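Local coordinates for peptidase M3B, oligoendopeptidase F (PDB 2QR4), which probably hydrolyses peptide bonds in oligopeptides as a metalloendopeptidase of the M3 type, at residues Thr460-Asn472 / Pro484-Phe496. Residues are numbered along the deposited sequence; the frame is centred on the assembly and turned at random.
Sequences TSEYLSDSYGKLN and PEIKFEWSRIPHF
Y468 of helix 461-476 lies against the 3-10 segment 485-491. Its CG is anti to the backbone N (chi1 -168°), which lays the ring alongside I486 O and W490 CB. Y468 CB sits 3.9 Å from W490 CD1. Further out, CD1 packs on W490 CB. CD2 and CE2 present their edge to the backbone oxygen of I486, with Y468 CD2 3.3 Å from I486 O. W490 N lies over one face of the ring. The edge of the W490 indole points to the face of Y468, an offset edge-to-face pair with planes at 61°. Y468 OH donates to E489 OE2 at 2.7 Å. It meets that oxygen from above the carboxylate plane, and ring and carboxylate are nearly perpendicular. A water also bridges E489 OE2 and N472 OD1; N472 OD1 bonds Q441 as well. E489 OE1 pairs with R492 and with R438 of helix 418-454.

W490 is gripped at its edge and on a face. W490 NE1 donates in the indole plane to S465 OG, 3.1 Å away and 160° at the hydrogen. S465 OG in turn donates to S461 O. L464 CB makes a CH-pi contact, 4.1 Å from the centroid of the five-membered ring of W490. K487 NZ forms a salt bridge with D466 OD2 at 3.0 Å.

The chain after helix 461-476 thus folds back onto that helix as a 3-10 segment. E489, shared by Y468 and two arginines, ties it also to helix 418-454.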
loop_
_atom_site.group_PDB
_atom_site.type_symbol
_atom_site.label_atom_id
_atom_site.label_comp_id
_atom_site.label_asym_id
_atom_site.label_seq_id
_atom_site.Cartn_x
_atom_site.Cartn_y
_atom_site.Cartn_z
ATOM N N THR A 460 -2.299 14.630 -4.255
ATOM C CA THR A 460 -3.257 14.045 -5.199
ATOM C C THR A 460 -2.616 13.877 -6.589
ATOM O O THR A 460 -1.647 14.577 -6.926
ATOM C CB THR A 460 -4.469 14.969 -5.349
ATOM O OG1 THR A 460 -4.028 16.215 -5.903
ATOM C CG2 THR A 460 -5.132 15.234 -3.984
ATOM N N SER A 461 -3.168 12.996 -7.418
ATOM C CA SER A 461 -2.689 12.911 -8.797
ATOM C C SER A 461 -2.743 14.236 -9.529
ATOM O O SER A 461 -1.870 14.518 -10.358
ATOM C CB SER A 461 -3.428 11.854 -9.612
ATOM O OG SER A 461 -4.811 12.080 -9.591
ATOM N N GLU A 462 -3.763 15.046 -9.252
ATOM C CA GLU A 462 -3.864 16.340 -9.940
ATOM C C GLU A 462 -2.651 17.201 -9.579
ATOM O O GLU A 462 -1.974 17.723 -10.449
ATOM C CB GLU A 462 -5.167 17.073 -9.603
ATOM C CG GLU A 462 -5.440 18.331 -10.480
ATOM C CD GLU A 462 -6.782 19.025 -10.144
ATOM O OE1 GLU A 462 -6.772 20.226 -9.775
ATOM O OE2 GLU A 462 -7.853 18.370 -10.228
ATOM N N TYR A 463 -2.377 17.334 -8.288
ATOM C CA TYR A 463 -1.289 18.171 -7.839
ATOM C C TYR A 463 0.062 17.637 -8.314
ATOM O O TYR A 463 0.945 18.402 -8.707
ATOM C CB TYR A 463 -1.289 18.254 -6.321
ATOM C CG TYR A 463 -0.246 19.189 -5.790
ATOM C CD1 TYR A 463 -0.256 20.534 -6.143
ATOM C CD2 TYR A 463 0.756 18.737 -4.947
ATOM C CE1 TYR A 463 0.701 21.411 -5.652
ATOM C CE2 TYR A 463 1.716 19.605 -4.448
ATOM C CZ TYR A 463 1.680 20.941 -4.798
ATOM O OH TYR A 463 2.628 21.815 -4.313
ATOM N N LEU A 464 0.225 16.325 -8.266
ATOM C CA LEU A 464 1.495 15.704 -8.686
ATOM C C LEU A 464 1.727 15.976 -10.175
ATOM O O LEU A 464 2.824 16.343 -10.597
ATOM C CB LEU A 464 1.465 14.198 -8.419
ATOM C CG LEU A 464 2.275 13.484 -7.324
ATOM C CD1 LEU A 464 2.995 14.381 -6.350
ATOM C CD2 LEU A 464 1.420 12.498 -6.609
ATOM N N SER A 465 0.666 15.830 -10.958
ATOM C CA SER A 465 0.749 15.952 -12.403
ATOM C C SER A 465 0.977 17.377 -12.862
ATOM O O SER A 465 1.878 17.620 -13.665
ATOM C CB SER A 465 -0.479 15.336 -13.052
ATOM O OG SER A 465 -0.649 14.009 -12.559
ATOM N N ASP A 466 0.200 18.322 -12.338
ATOM C CA ASP A 466 0.443 19.742 -12.622
ATOM C C ASP A 466 1.869 20.144 -12.218
ATOM O O ASP A 466 2.529 20.909 -12.920
ATOM C CB ASP A 466 -0.578 20.647 -11.901
ATOM C CG ASP A 466 -2.025 20.419 -12.377
ATOM O OD1 ASP A 466 -2.970 20.925 -11.712
ATOM O OD2 ASP A 466 -2.230 19.730 -13.406
ATOM N N SER A 467 2.338 19.635 -11.079
ATOM C CA SER A 467 3.668 19.950 -10.597
ATOM C C SER A 467 4.709 19.362 -11.537
ATOM O O SER A 467 5.642 20.047 -11.956
ATOM C CB SER A 467 3.850 19.409 -9.187
ATOM O OG SER A 467 3.083 20.169 -8.284
ATOM N N TYR A 468 4.529 18.095 -11.887
ATOM C CA TYR A 468 5.464 17.431 -12.790
ATOM C C TYR A 468 5.462 18.069 -14.174
ATOM O O TYR A 468 6.521 18.332 -14.749
ATOM C CB TYR A 468 5.175 15.935 -12.898
ATOM C CG TYR A 468 6.278 15.189 -13.588
ATOM C CD1 TYR A 468 7.351 14.684 -12.872
ATOM C CD2 TYR A 468 6.260 15.004 -14.952
ATOM C CE1 TYR A 468 8.370 14.012 -13.501
ATOM C CE2 TYR A 468 7.272 14.319 -15.594
ATOM C CZ TYR A 468 8.327 13.837 -14.869
ATOM O OH TYR A 468 9.334 13.164 -15.520
ATOM N N GLY A 469 4.274 18.336 -14.706
ATOM C CA GLY A 469 4.182 19.099 -15.955
ATOM C C GLY A 469 4.994 20.387 -15.946
ATOM O O GLY A 469 5.698 20.694 -16.916
ATOM N N LYS A 470 4.919 21.149 -14.856
ATOM C CA LYS A 470 5.639 22.428 -14.799
ATOM C C LYS A 470 7.149 22.246 -14.762
ATOM O O LYS A 470 7.887 22.975 -15.431
ATOM C CB LYS A 470 5.184 23.271 -13.605
ATOM C CG LYS A 470 3.891 24.008 -13.869
ATOM C CD LYS A 470 3.142 24.361 -12.591
ATOM C CE LYS A 470 1.774 24.962 -12.959
ATOM N NZ LYS A 470 1.237 25.811 -11.871
ATOM N N LEU A 471 7.595 21.263 -13.985
ATOM C CA LEU A 471 9.017 20.989 -13.810
ATOM C C LEU A 471 9.591 20.528 -15.145
ATOM O O LEU A 471 10.694 20.918 -15.535
ATOM C CB LEU A 471 9.219 19.911 -12.734
ATOM C CG LEU A 471 10.638 19.515 -12.323
ATOM C CD1 LEU A 471 11.329 20.644 -11.594
ATOM C CD2 LEU A 471 10.608 18.272 -11.444
ATOM N N ASN A 472 8.820 19.724 -15.865
ATOM C CA ASN A 472 9.261 19.243 -17.165
ATOM C C ASN A 472 9.497 20.394 -18.142
ATOM O O ASN A 472 10.495 20.409 -18.863
ATOM C CB ASN A 472 8.256 18.249 -17.748
ATOM C CG ASN A 472 8.887 17.330 -18.784
ATOM O OD1 ASN A 472 9.640 16.421 -18.456
ATOM N ND2 ASN A 472 8.575 17.568 -20.037
ATOM N N PRO A 484 0.448 17.027 -23.039
ATOM C CA PRO A 484 -0.354 16.737 -21.842
ATOM C C PRO A 484 -0.031 15.373 -21.242
ATOM O O PRO A 484 -0.133 15.181 -20.026
ATOM C CB PRO A 484 -1.813 16.785 -22.329
ATOM C CG PRO A 484 -1.765 16.935 -23.822
ATOM C CD PRO A 484 -0.355 17.251 -24.258
ATOM N N GLU A 485 0.391 14.436 -22.077
ATOM C CA GLU A 485 0.643 13.085 -21.597
ATOM C C GLU A 485 1.763 13.054 -20.563
ATOM O O GLU A 485 1.736 12.253 -19.625
ATOM C CB GLU A 485 0.964 12.165 -22.769
ATOM C CG GLU A 485 -0.225 11.889 -23.707
ATOM C CD GLU A 485 -0.409 12.934 -24.793
ATOM O OE1 GLU A 485 0.362 13.919 -24.849
ATOM O OE2 GLU A 485 -1.330 12.753 -25.607
ATOM N N ILE A 486 2.743 13.935 -20.716
ATOM C CA ILE A 486 3.948 13.826 -19.903
ATOM C C ILE A 486 3.719 14.275 -18.467
ATOM O O ILE A 486 4.569 14.078 -17.616
ATOM C CB ILE A 486 5.129 14.607 -20.510
ATOM C CG1 ILE A 486 6.437 13.928 -20.129
ATOM C CG2 ILE A 486 5.123 16.058 -20.059
ATOM C CD1 ILE A 486 6.665 12.632 -20.886
ATOM N N LYS A 487 2.572 14.884 -18.194
ATOM C CA LYS A 487 2.230 15.232 -16.816
ATOM C C LYS A 487 2.121 13.985 -15.928
ATOM O O LYS A 487 2.206 14.084 -14.704
ATOM C CB LYS A 487 0.921 16.027 -16.756
ATOM C CG LYS A 487 0.975 17.339 -17.490
ATOM C CD LYS A 487 -0.396 17.978 -17.584
ATOM C CE LYS A 487 -0.884 18.422 -16.237
ATOM N NZ LYS A 487 -1.964 19.442 -16.382
ATOM N N PHE A 488 1.937 12.816 -16.539
ATOM C CA PHE A 488 1.703 11.592 -15.767
ATOM C C PHE A 488 2.936 10.704 -15.677
ATOM O O PHE A 488 2.921 9.671 -15.001
ATOM C CB PHE A 488 0.511 10.822 -16.344
ATOM C CG PHE A 488 -0.697 11.691 -16.594
ATOM C CD1 PHE A 488 -1.384 12.278 -15.528
ATOM C CD2 PHE A 488 -1.131 11.943 -17.885
ATOM C CE1 PHE A 488 -2.498 13.081 -15.745
ATOM C CE2 PHE A 488 -2.258 12.758 -18.118
ATOM C CZ PHE A 488 -2.936 13.321 -17.048
ATOM N N GLU A 489 4.019 11.117 -16.327
ATOM C CA GLU A 489 5.258 10.333 -16.263
ATOM C C GLU A 489 5.733 9.989 -14.829
ATOM O O GLU A 489 6.271 8.917 -14.621
ATOM C CB GLU A 489 6.390 10.990 -17.074
ATOM C CG GLU A 489 7.694 10.182 -17.063
ATOM C CD GLU A 489 8.762 10.764 -17.967
ATOM O OE1 GLU A 489 9.430 9.980 -18.681
ATOM O OE2 GLU A 489 8.931 12.005 -17.972
ATOM N N TRP A 490 5.523 10.867 -13.846
ATOM C CA TRP A 490 5.976 10.575 -12.467
ATOM C C TRP A 490 5.523 9.197 -12.006
ATOM O O TRP A 490 6.175 8.577 -11.160
ATOM C CB TRP A 490 5.481 11.623 -11.460
ATOM C CG TRP A 490 4.003 11.740 -11.464
ATOM C CD1 TRP A 490 3.243 12.616 -12.199
ATOM C CD2 TRP A 490 3.084 10.927 -10.728
ATOM N NE1 TRP A 490 1.903 12.390 -11.962
ATOM C CE2 TRP A 490 1.780 11.359 -11.064
ATOM C CE3 TRP A 490 3.236 9.867 -9.825
ATOM C CZ2 TRP A 490 0.634 10.771 -10.521
ATOM C CZ3 TRP A 490 2.094 9.282 -9.284
ATOM C CH2 TRP A 490 0.812 9.735 -9.639
ATOM N N SER A 491 4.421 8.714 -12.579
ATOM C CA SER A 491 3.771 7.519 -12.080
ATOM C C SER A 491 4.365 6.218 -12.613
ATOM O O SER A 491 4.013 5.141 -12.142
ATOM C CB SER A 491 2.260 7.568 -12.368
ATOM O OG SER A 491 1.981 7.393 -13.750
ATOM N N ARG A 492 5.260 6.305 -13.589
ATOM C CA ARG A 492 5.816 5.086 -14.168
ATOM C C ARG A 492 7.288 4.873 -13.816
ATOM O O ARG A 492 7.897 3.887 -14.235
ATOM C CB ARG A 492 5.602 5.047 -15.681
ATOM C CG ARG A 492 6.278 6.169 -16.434
ATOM C CD ARG A 492 5.881 6.177 -17.924
ATOM N NE ARG A 492 6.754 5.335 -18.725
ATOM C CZ ARG A 492 7.911 5.734 -19.247
ATOM N NH1 ARG A 492 8.642 4.880 -19.952
ATOM N NH2 ARG A 492 8.345 6.980 -19.063
ATOM N N ILE A 493 7.835 5.771 -13.002
ATOM C CA ILE A 493 9.260 5.745 -12.636
ATOM C C ILE A 493 9.515 4.954 -11.347
ATOM O O ILE A 493 9.234 5.434 -10.264
ATOM C CB ILE A 493 9.769 7.180 -12.467
ATOM C CG1 ILE A 493 9.677 7.911 -13.815
ATOM C CG2 ILE A 493 11.188 7.192 -11.925
ATOM C CD1 ILE A 493 9.985 9.369 -13.712
ATOM N N PRO A 494 10.056 3.736 -11.471
ATOM C CA PRO A 494 10.317 2.824 -10.339
ATOM C C PRO A 494 11.205 3.456 -9.261
ATOM O O PRO A 494 11.077 3.135 -8.076
ATOM C CB PRO A 494 11.074 1.637 -10.989
ATOM C CG PRO A 494 10.780 1.725 -12.458
ATOM C CD PRO A 494 10.511 3.180 -12.763
ATOM N N HIS A 495 12.093 4.353 -9.669
ATOM C CA HIS A 495 13.092 4.894 -8.753
ATOM C C HIS A 495 12.506 5.753 -7.665
ATOM O O HIS A 495 13.152 5.970 -6.641
ATOM C CB HIS A 495 14.177 5.653 -9.504
ATOM C CG HIS A 495 15.074 4.760 -10.296
ATOM N ND1 HIS A 495 14.852 4.472 -11.627
ATOM C CD2 HIS A 495 16.171 4.057 -9.935
ATOM C CE1 HIS A 495 15.791 3.647 -12.055
ATOM N NE2 HIS A 495 16.605 3.384 -11.050
ATOM N N PHE A 496 11.281 6.227 -7.870
ATOM C CA PHE A 496 10.633 7.043 -6.851
ATOM C C PHE A 496 10.219 6.206 -5.659
ATOM O O PHE A 496 9.875 6.766 -4.624
ATOM C CB PHE A 496 9.417 7.762 -7.410
ATOM C CG PHE A 496 9.754 8.912 -8.296
ATOM C CD1 PHE A 496 10.914 9.652 -8.077
ATOM C CD2 PHE A 496 8.909 9.272 -9.337
ATOM C CE1 PHE A 496 11.228 10.734 -8.889
ATOM C CE2 PHE A 496 9.220 10.347 -10.162
ATOM C CZ PHE A 496 10.377 11.084 -9.930
HETATM O O HOH W 1 10.205 13.863 -19.005
#